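Local coordinates for protein decapping nuclease RAI1 (Candida albicans, PDB 5BUD) that hydrolyses NAD caps and can also process triphosphorylated and m7G-capped 5' ends of RNA with divalent metal ions, and stabilises and stimulates the exoribonuclease RAT1, at residues K83-I86 against K87-S91; F103-I106 against M107-L111; K238-N241 against H242-E245; N324-K327 against W328-A331. All coordinates share one frame; numbering follows the deposited sequence.

Contact 1. Residues K83-I86 against K87-S91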
# COMPACT_ATOMS: atom_id res chain seq x y z
N LYS A 83 16.77 -2.83 -7.68
CA LYS A 83 17.93 -1.95 -7.90
C LYS A 83 18.26 -1.23 -6.61
O LYS A 83 19.45 -1.08 -6.23
CB LYS A 83 17.68 -0.98 -9.04
CG LYS A 83 18.77 0.04 -9.26
CD LYS A 83 19.20 0.14 -10.71
CE LYS A 83 20.30 1.17 -10.92
NZ LYS A 83 19.71 2.42 -11.42
N ALA A 84 17.19 -0.80 -5.92
CA ALA A 84 17.32 -0.21 -4.59
C ALA A 84 17.90 -1.22 -3.63
O ALA A 84 18.80 -0.89 -2.86
CB ALA A 84 15.96 0.29 -4.10
N ILE A 85 17.40 -2.45 -3.66
CA ILE A 85 17.93 -3.55 -2.81
C ILE A 85 19.44 -3.84 -3.07
O ILE A 85 20.21 -4.01 -2.13
CB ILE A 85 17.08 -4.83 -2.95
CG1 ILE A 85 15.73 -4.66 -2.20
CG2 ILE A 85 17.81 -6.04 -2.42
CD1 ILE A 85 14.71 -5.77 -2.41
N ILE A 86 19.86 -3.87 -4.34
CA ILE A 86 21.30 -4.09 -4.68
C ILE A 86 22.16 -2.97 -4.06
O ILE A 86 23.16 -3.24 -3.42
CB ILE A 86 21.54 -4.14 -6.21
CG1 ILE A 86 20.85 -5.38 -6.82
CG2 ILE A 86 23.04 -4.17 -6.52
CD1 ILE A 86 20.57 -5.27 -8.31
N LYS A 87 21.73 -1.72 -4.21
CA LYS A 87 22.43 -0.60 -3.57
C LYS A 87 22.60 -0.77 -2.07
O LYS A 87 23.71 -0.59 -1.53
CB LYS A 87 21.71 0.70 -3.87
CG LYS A 87 22.47 1.93 -3.41
CD LYS A 87 21.88 3.20 -4.03
CE LYS A 87 22.59 4.45 -3.52
NZ LYS A 87 22.52 4.52 -2.04
N TYR A 88 21.51 -1.13 -1.38
CA TYR A 88 21.54 -1.29 0.07
C TYR A 88 22.41 -2.46 0.45
O TYR A 88 23.23 -2.36 1.35
CB TYR A 88 20.11 -1.51 0.63
CG TYR A 88 20.04 -1.74 2.14
CD1 TYR A 88 20.26 -0.70 3.04
CD2 TYR A 88 19.69 -2.98 2.65
CE1 TYR A 88 20.18 -0.91 4.42
CE2 TYR A 88 19.60 -3.21 4.02
CZ TYR A 88 19.85 -2.17 4.90
OH TYR A 88 19.75 -2.42 6.24
N GLU A 89 22.19 -3.60 -0.19
CA GLU A 89 22.91 -4.80 0.17
C GLU A 89 24.41 -4.67 -0.14
O GLU A 89 25.22 -5.29 0.53
CB GLU A 89 22.31 -6.01 -0.54
CG GLU A 89 20.87 -6.37 -0.10
CD GLU A 89 20.33 -7.64 -0.78
OE1 GLU A 89 20.84 -8.03 -1.87
OE2 GLU A 89 19.41 -8.27 -0.19
N THR A 90 24.76 -3.89 -1.16
CA THR A 90 26.15 -3.69 -1.53
C THR A 90 26.81 -2.91 -0.38
O THR A 90 27.88 -3.31 0.08
CB THR A 90 26.29 -3.00 -2.92
OG1 THR A 90 25.82 -3.88 -3.95
CG2 THR A 90 27.76 -2.65 -3.21
N SER A 91 26.13 -1.88 0.13
CA SER A 91 26.58 -1.13 1.33
C SER A 91 26.77 -1.98 2.57
O SER A 91 27.71 -1.78 3.32
CB SER A 91 25.60 -0.02 1.69
OG SER A 91 25.87 1.15 0.98
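I85 turns its CG2 methyl anti to its own backbone N, while E89, one helical turn on, carries CG anti to its carbonyl carbon (chi1 -66°) and runs extended beyond it. The two side chains therefore lie alongside each other and point the same way. The methyl rests against the carboxylate, with I85 CG2 3.4 Å from E89 CD, and E89 CG also sits 3.2 Å from I85 O. The same residues are joined through the backbone, E89 N donating to I85 O over 2.8 Å. At T90 a chi1 of -67° places the hydroxyl beside the backbone N, from where it bends back to the preceding turn. I86 O consequently accepts two bonds from one residue: T90 N at 2.8 Å and T90 OG1, also at 2.8 Å, arriving from opposite faces of the carbonyl plane. The hydroxyl stands well above that plane rather than on a lone pair. K87 N to K83 O and Y88 N to A84 O complete the ladder of i to i+4 bonds typical of an alpha-helix. The buried carboxylate of E89 is held by W386 NE1, a salt bridge to R387 and the backbone N of I96, three partners that would hold its rotation. Helix 78-92 packs through I85, I86 and T90 on F383 and W386 of helix 381-389, and through A84 and I85 on F24 of strand 21-28.

Contact 2. Residues F103-I106 against M107-L111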
# COMPACT_ATOMS: atom_id res chain seq x y z
N PHE A 103 5.57 -6.13 -2.11
CA PHE A 103 5.02 -4.80 -1.89
C PHE A 103 3.91 -4.87 -0.82
O PHE A 103 3.16 -5.85 -0.71
CB PHE A 103 4.49 -4.23 -3.19
CG PHE A 103 5.56 -3.92 -4.19
CD1 PHE A 103 5.99 -4.88 -5.09
CD2 PHE A 103 6.14 -2.66 -4.23
CE1 PHE A 103 6.98 -4.59 -6.03
CE2 PHE A 103 7.13 -2.37 -5.15
CZ PHE A 103 7.55 -3.33 -6.05
N ARG A 104 3.83 -3.82 -0.01
CA ARG A 104 2.81 -3.75 1.04
C ARG A 104 1.37 -3.87 0.55
O ARG A 104 0.55 -4.45 1.26
CB ARG A 104 2.95 -2.47 1.87
CG ARG A 104 2.34 -1.26 1.21
CD ARG A 104 1.36 -0.53 2.12
NE ARG A 104 0.94 0.65 1.39
CZ ARG A 104 1.41 1.89 1.55
NH1 ARG A 104 2.31 2.22 2.49
NH2 ARG A 104 0.93 2.83 0.75
N GLU A 105 1.05 -3.38 -0.65
CA GLU A 105 -0.33 -3.46 -1.14
C GLU A 105 -0.76 -4.91 -1.32
O GLU A 105 -1.93 -5.26 -1.15
CB GLU A 105 -0.51 -2.69 -2.45
CG GLU A 105 -1.97 -2.43 -2.76
CD GLU A 105 -2.30 -2.36 -4.25
OE1 GLU A 105 -3.52 -2.37 -4.57
OE2 GLU A 105 -1.38 -2.30 -5.09
N ILE A 106 0.21 -5.75 -1.63
CA ILE A 106 -0.05 -7.15 -1.78
C ILE A 106 -0.46 -7.79 -0.44
O ILE A 106 -1.47 -8.49 -0.41
CB ILE A 106 1.15 -7.86 -2.43
CG1 ILE A 106 1.23 -7.44 -3.91
CG2 ILE A 106 0.97 -9.36 -2.30
CD1 ILE A 106 2.52 -7.81 -4.59
N MET A 107 0.27 -7.57 0.63
CA MET A 107 -0.15 -8.07 1.95
C MET A 107 -1.40 -7.41 2.50
O MET A 107 -2.17 -8.05 3.25
CB MET A 107 0.98 -7.95 2.97
CG MET A 107 2.15 -8.85 2.64
SD MET A 107 1.64 -10.59 2.55
CE MET A 107 2.58 -11.03 1.13
N THR A 108 -1.62 -6.14 2.18
CA THR A 108 -2.87 -5.47 2.54
C THR A 108 -4.09 -6.23 1.96
O THR A 108 -5.05 -6.41 2.65
CB THR A 108 -2.89 -4.01 2.04
OG1 THR A 108 -1.79 -3.30 2.62
CG2 THR A 108 -4.20 -3.29 2.41
N LYS A 109 -4.04 -6.65 0.69
CA LYS A 109 -5.10 -7.46 0.09
C LYS A 109 -5.38 -8.74 0.87
O LYS A 109 -6.53 -9.08 1.12
CB LYS A 109 -4.77 -7.78 -1.38
CG LYS A 109 -4.88 -6.57 -2.26
CD LYS A 109 -4.39 -6.85 -3.66
CE LYS A 109 -4.66 -5.65 -4.55
NZ LYS A 109 -6.05 -5.80 -5.05
N ILE A 110 -4.32 -9.43 1.25
CA ILE A 110 -4.41 -10.67 2.00
C ILE A 110 -4.96 -10.46 3.39
O ILE A 110 -5.88 -11.18 3.81
CB ILE A 110 -3.05 -11.37 2.04
CG1 ILE A 110 -2.64 -11.77 0.62
CG2 ILE A 110 -3.07 -12.57 2.96
CD1 ILE A 110 -1.19 -12.16 0.51
N LEU A 111 -4.43 -9.45 4.09
CA LEU A 111 -4.89 -9.17 5.46
C LEU A 111 -6.35 -8.72 5.53
O LEU A 111 -7.04 -9.04 6.49
CB LEU A 111 -3.98 -8.12 6.12
CG LEU A 111 -4.35 -7.55 7.51
CD1 LEU A 111 -4.47 -8.59 8.62
CD2 LEU A 111 -3.35 -6.49 7.94
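R104 O is the acceptor at the centre of this first helical turn, bound twice by T108. T108 N donates to R104 O at 2.9 Å. T108 OG1, also 2.9 Å from R104 O, comes from above the carbonyl plane, because chi1 of -60° swings the hydroxyl beside its backbone N and back over the preceding turn. K109 N then donates to E105 O at 3.1 Å, whereas the bond from I110 N to I106 O is weak. Between E105 and K109 the side chains meet at an angle: E105 OE1 lies 3.5 Å from the methylene K109 CE. The charges stay further apart, with 4.3 Å between E105 OE1 and K109 NZ, too far for a salt bridge. On the buried side M107, bent at chi2 and chi3, brings its CE methyl to 4.1 Å from I106 CG2. Around this shell, L274 of helix 255-275 touches M107 and T108, L123 of strand 121-128 meets I106, and Y329 of helix 322-339 also lies on M107. The guanidinium of R104 is held by the carbonyl oxygen of E224 and touches Q271, a probable substrate-binding residue. F103, at the N-cap position, ends strand 100-103, so the arrangement is a strand-to-helix junction in the PD-(D/E)XK nuclease fold, where the side chain of R104, the first helical residue, comes about 5 Å from a bound manganese ion.

Contact 3. Residues K238-N241 against H242-E245; sequences KKLN and HYVE. With MN (manganese (II) ion), chain E; nucleotides of chain C.
L240 and Y243 form the tight side of this turn. Methyl CD2 of L240 comes within 3.5 Å of Y243 CE2, approaching the ring obliquely. Over one face of the same ring sits the carbonyl oxygen K239 O, 3.9 Å above the plane near its centre. Y243 reaches this place with CG anti to its carbonyl carbon (chi1 -67°), which folds the ring back over the preceding residues. Two i to i+3 bonds close the 3-10 turn: H242 N to K239 O at 3.0 Å and Y243 N to L240 O at 3.2 Å. The phenol OH is satisfied by E22 and Y206. Partly exposed H242 lies between the two sides: its imidazole meets K238 O at the edge, H242 CD2 being 3.6 Å away, and H242 ND1 is bound by D230. The solvent side belongs to exposed K238 and partly exposed N241. Two waters bridge backbone carbonyls: one lies 2.6 Å from L240 O and also meets Y243 O, the other spans N241 O and Y243 O. Further along the strand E245, bent at chi2, places OE1 2.1 Å from a manganese ion, which also takes both OP1 and OP2 of the first uridine of chain C, a water, D226 and the carbonyl of L246. K247 NZ bonds to E245 OE1 as well. The turn thus leads from the loop after strand 217-228 into strand 243-250, which pairs antiparallel with 217-228 and parallel with 279-285, while L240 and Y243 pack against strand 205-214.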
# COMPACT_ATOMS: atom_id res chain seq x y z
N LYS A 238 13.62 4.51 14.57
CA LYS A 238 12.52 5.41 14.90
C LYS A 238 11.88 6.07 13.72
O LYS A 238 10.90 6.79 13.92
CB LYS A 238 12.98 6.55 15.82
CG LYS A 238 13.73 6.10 17.05
CD LYS A 238 12.85 5.29 17.96
CE LYS A 238 13.49 5.22 19.32
NZ LYS A 238 12.56 4.60 20.30
N LYS A 239 12.42 5.90 12.50
CA LYS A 239 11.89 6.61 11.34
C LYS A 239 10.40 6.33 11.07
O LYS A 239 9.61 7.26 10.83
CB LYS A 239 12.75 6.34 10.08
CG LYS A 239 14.24 6.65 10.28
CD LYS A 239 15.04 6.65 8.98
CE LYS A 239 16.43 7.24 9.20
NZ LYS A 239 17.22 7.29 7.93
N LEU A 240 10.00 5.06 11.13
CA LEU A 240 8.61 4.66 10.81
C LEU A 240 7.60 5.34 11.72
O LEU A 240 6.51 5.70 11.27
CB LEU A 240 8.41 3.15 10.89
CG LEU A 240 9.12 2.35 9.82
CD1 LEU A 240 8.82 0.86 9.99
CD2 LEU A 240 8.72 2.83 8.44
N ASN A 241 8.03 5.61 12.95
CA ASN A 241 7.20 6.27 13.95
C ASN A 241 6.75 7.68 13.59
O ASN A 241 5.81 8.18 14.20
CB ASN A 241 7.92 6.28 15.32
CG ASN A 241 7.94 4.90 15.98
OD1 ASN A 241 7.22 4.01 15.60
ND2 ASN A 241 8.78 4.74 17.00
N HIS A 242 7.38 8.32 12.60
CA HIS A 242 7.03 9.67 12.20
C HIS A 242 6.27 9.80 10.88
O HIS A 242 5.93 10.91 10.46
CB HIS A 242 8.30 10.54 12.21
CG HIS A 242 8.79 10.81 13.59
ND1 HIS A 242 8.51 11.99 14.24
CD2 HIS A 242 9.43 10.03 14.48
CE1 HIS A 242 8.98 11.92 15.48
NE2 HIS A 242 9.56 10.74 15.64
N TYR A 243 5.97 8.68 10.23
CA TYR A 243 5.25 8.70 8.96
C TYR A 243 3.73 8.82 9.16
O TYR A 243 3.20 8.43 10.21
CB TYR A 243 5.56 7.44 8.15
CG TYR A 243 6.99 7.32 7.63
CD1 TYR A 243 7.76 8.43 7.37
CD2 TYR A 243 7.53 6.08 7.34
CE1 TYR A 243 9.07 8.30 6.86
CE2 TYR A 243 8.81 5.94 6.83
CZ TYR A 243 9.58 7.06 6.61
OH TYR A 243 10.86 6.91 6.11
N VAL A 244 3.07 9.36 8.15
CA VAL A 244 1.64 9.62 8.14
C VAL A 244 1.06 9.16 6.82
O VAL A 244 1.68 9.33 5.71
CB VAL A 244 1.34 11.13 8.29
CG1 VAL A 244 -0.14 11.39 8.32
CG2 VAL A 244 2.02 11.70 9.53
N GLU A 245 -0.14 8.59 6.92
CA GLU A 245 -0.99 8.26 5.79
C GLU A 245 -2.14 9.22 5.69
O GLU A 245 -2.86 9.47 6.70
CB GLU A 245 -1.51 6.82 5.93
CG GLU A 245 -2.45 6.33 4.85
CD GLU A 245 -1.86 6.28 3.45
OE1 GLU A 245 -2.64 6.56 2.51
OE2 GLU A 245 -0.64 5.95 3.28
MN MN E . -2.88 8.25 1.22
OP3 U C 1 -3.51 4.82 -0.87
P U C 1 -3.50 6.31 -0.79
OP1 U C 1 -4.51 6.84 0.18
OP2 U C 1 -2.10 6.86 -0.66
O5' U C 1 -4.00 6.72 -2.26
C5' U C 1 -3.69 8.02 -2.77
C4' U C 1 -4.79 8.54 -3.67
O4' U C 1 -4.70 7.92 -4.97
C3' U C 1 -6.24 8.30 -3.24
O3' U C 1 -6.64 9.24 -2.26
C2' U C 1 -6.95 8.51 -4.57
O2' U C 1 -7.01 9.87 -4.95
C1' U C 1 -5.99 7.83 -5.55
N1 U C 1 -6.30 6.42 -5.81
C2 U C 1 -7.29 6.17 -6.74
O2 U C 1 -7.88 7.06 -7.33
N3 U C 1 -7.55 4.85 -6.96
C4 U C 1 -6.94 3.76 -6.36
O4 U C 1 -7.29 2.63 -6.68
C5 U C 1 -5.94 4.10 -5.40
C6 U C 1 -5.66 5.39 -5.16
O HOH W 1 4.18 6.63 12.08
O HOH W 2 3.28 9.17 12.94
O HOH W 3 -3.28 10.07 0.15

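Contact 4. Residues N324-K327 against W328-A331; sequences NALK and WYGA
W328 and Y329 each present a ring edge to a backbone carbonyl of the preceding turn. A325 O lies near the plane of the indole, 4.1 Å from W328 CD1, and L326 O lies at the edge of the Y329 ring, near its plane. Both side chains have CG anti to the backbone N (Y329 chi1 164°), which carries both rings out from the helix. F360 meets the indole edge-to-face, and W328 NE1 makes a weak hydrogen bond to I110 O. Across the turn L326 CD2 approaches Y329 CD2 at 4.3 Å, a light apolar contact. The segment belongs to helix 322-339 of the PD-(D/E)XK nuclease fold, which lies against helices 104-112 and 255-275: A325, L326 and Y329 touch L111, while F266, W269, F273 and L274 cover the same apolar side. The backbone bonds form a regular alpha-helical ladder. W328 N reaches N324 O at 3.1 Å, and Y329 N donates to A325 O at 2.9 Å. G330 N bonds to L326 O at 2.8 Å and A331 N to K327 O at 3.1 Å. A331 CB also rests 3.5 Å from K327 O. The amide of N324 is fixed at both ends, ND2 to the hydroxyl of Y115 and OD1 to R11 NE. K327 extends its chain beyond CG and touches T15.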
# COMPACT_ATOMS: atom_id res chain seq x y z
N ASN A 324 -8.91 -11.01 14.24
CA ASN A 324 -9.26 -12.15 13.38
C ASN A 324 -8.53 -12.04 12.04
O ASN A 324 -7.97 -13.03 11.55
CB ASN A 324 -10.78 -12.22 13.22
CG ASN A 324 -11.25 -13.33 12.30
OD1 ASN A 324 -10.92 -14.50 12.47
ND2 ASN A 324 -12.06 -12.96 11.32
N ALA A 325 -8.51 -10.83 11.48
CA ALA A 325 -7.78 -10.61 10.21
C ALA A 325 -6.33 -10.97 10.35
O ALA A 325 -5.78 -11.60 9.47
CB ALA A 325 -7.94 -9.18 9.72
N LEU A 326 -5.70 -10.56 11.46
CA LEU A 326 -4.30 -10.79 11.69
C LEU A 326 -3.97 -12.27 11.79
O LEU A 326 -2.93 -12.71 11.32
CB LEU A 326 -3.80 -10.07 12.96
CG LEU A 326 -3.37 -8.62 12.82
CD1 LEU A 326 -3.04 -8.05 14.19
CD2 LEU A 326 -2.17 -8.51 11.88
N LYS A 327 -4.87 -13.04 12.40
CA LYS A 327 -4.71 -14.50 12.46
C LYS A 327 -4.83 -15.19 11.11
O LYS A 327 -4.14 -16.17 10.85
CB LYS A 327 -5.71 -15.08 13.46
CG LYS A 327 -5.42 -14.62 14.88
CD LYS A 327 -6.38 -15.20 15.91
CE LYS A 327 -5.96 -14.76 17.30
NZ LYS A 327 -6.79 -15.35 18.38
N TRP A 328 -5.72 -14.69 10.24
CA TRP A 328 -5.78 -15.19 8.89
C TRP A 328 -4.45 -14.85 8.17
O TRP A 328 -3.86 -15.69 7.53
CB TRP A 328 -6.99 -14.57 8.15
CG TRP A 328 -6.84 -14.55 6.67
CD1 TRP A 328 -6.61 -13.47 5.90
CD2 TRP A 328 -6.93 -15.68 5.77
NE1 TRP A 328 -6.53 -13.83 4.57
CE2 TRP A 328 -6.71 -15.18 4.46
CE3 TRP A 328 -7.13 -17.05 5.95
CZ2 TRP A 328 -6.73 -16.01 3.32
CZ3 TRP A 328 -7.13 -17.89 4.82
CH2 TRP A 328 -6.92 -17.36 3.52
N TYR A 329 -3.99 -13.61 8.30
CA TYR A 329 -2.74 -13.16 7.63
C TYR A 329 -1.59 -14.04 8.11
O TYR A 329 -0.82 -14.56 7.29
CB TYR A 329 -2.51 -11.66 7.91
CG TYR A 329 -1.14 -11.09 7.64
CD1 TYR A 329 -0.67 -10.92 6.34
CD2 TYR A 329 -0.34 -10.64 8.68
CE1 TYR A 329 0.58 -10.35 6.11
CE2 TYR A 329 0.89 -10.08 8.46
CZ TYR A 329 1.36 -9.94 7.18
OH TYR A 329 2.60 -9.38 6.98
N GLY A 330 -1.50 -14.28 9.42
CA GLY A 330 -0.47 -15.14 9.98
C GLY A 330 -0.50 -16.58 9.48
O GLY A 330 0.55 -17.18 9.24
N ALA A 331 -1.70 -17.12 9.28
CA ALA A 331 -1.87 -18.47 8.72
C ALA A 331 -1.39 -18.50 7.26
O ALA A 331 -0.65 -19.39 6.86
CB ALA A 331 -3.32 -18.87 8.81

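Contacts 2 and 4 are the pair that touch: their centres lie 12 Å apart, and L111 CD1 packs 3.7 Å from Y329 CB, joining helix 104-112 to helix 322-339 beside the bond from the indole. Contact 2 also comes within about 4 Å of contact 3 at nearest atoms, without touching, where R104 approaches the metal-binding E245; the side chain of R104 is about 5 Å from a manganese ion. Contact 3 supplies that ligand directly. Contact 4 stays about 17 Å from the bound RNA at its nearest atom, and contact 1, on the outlying helix 78-92, about 20 Å. Contact 1 is about 8 Å from contact 2 at nearest atoms.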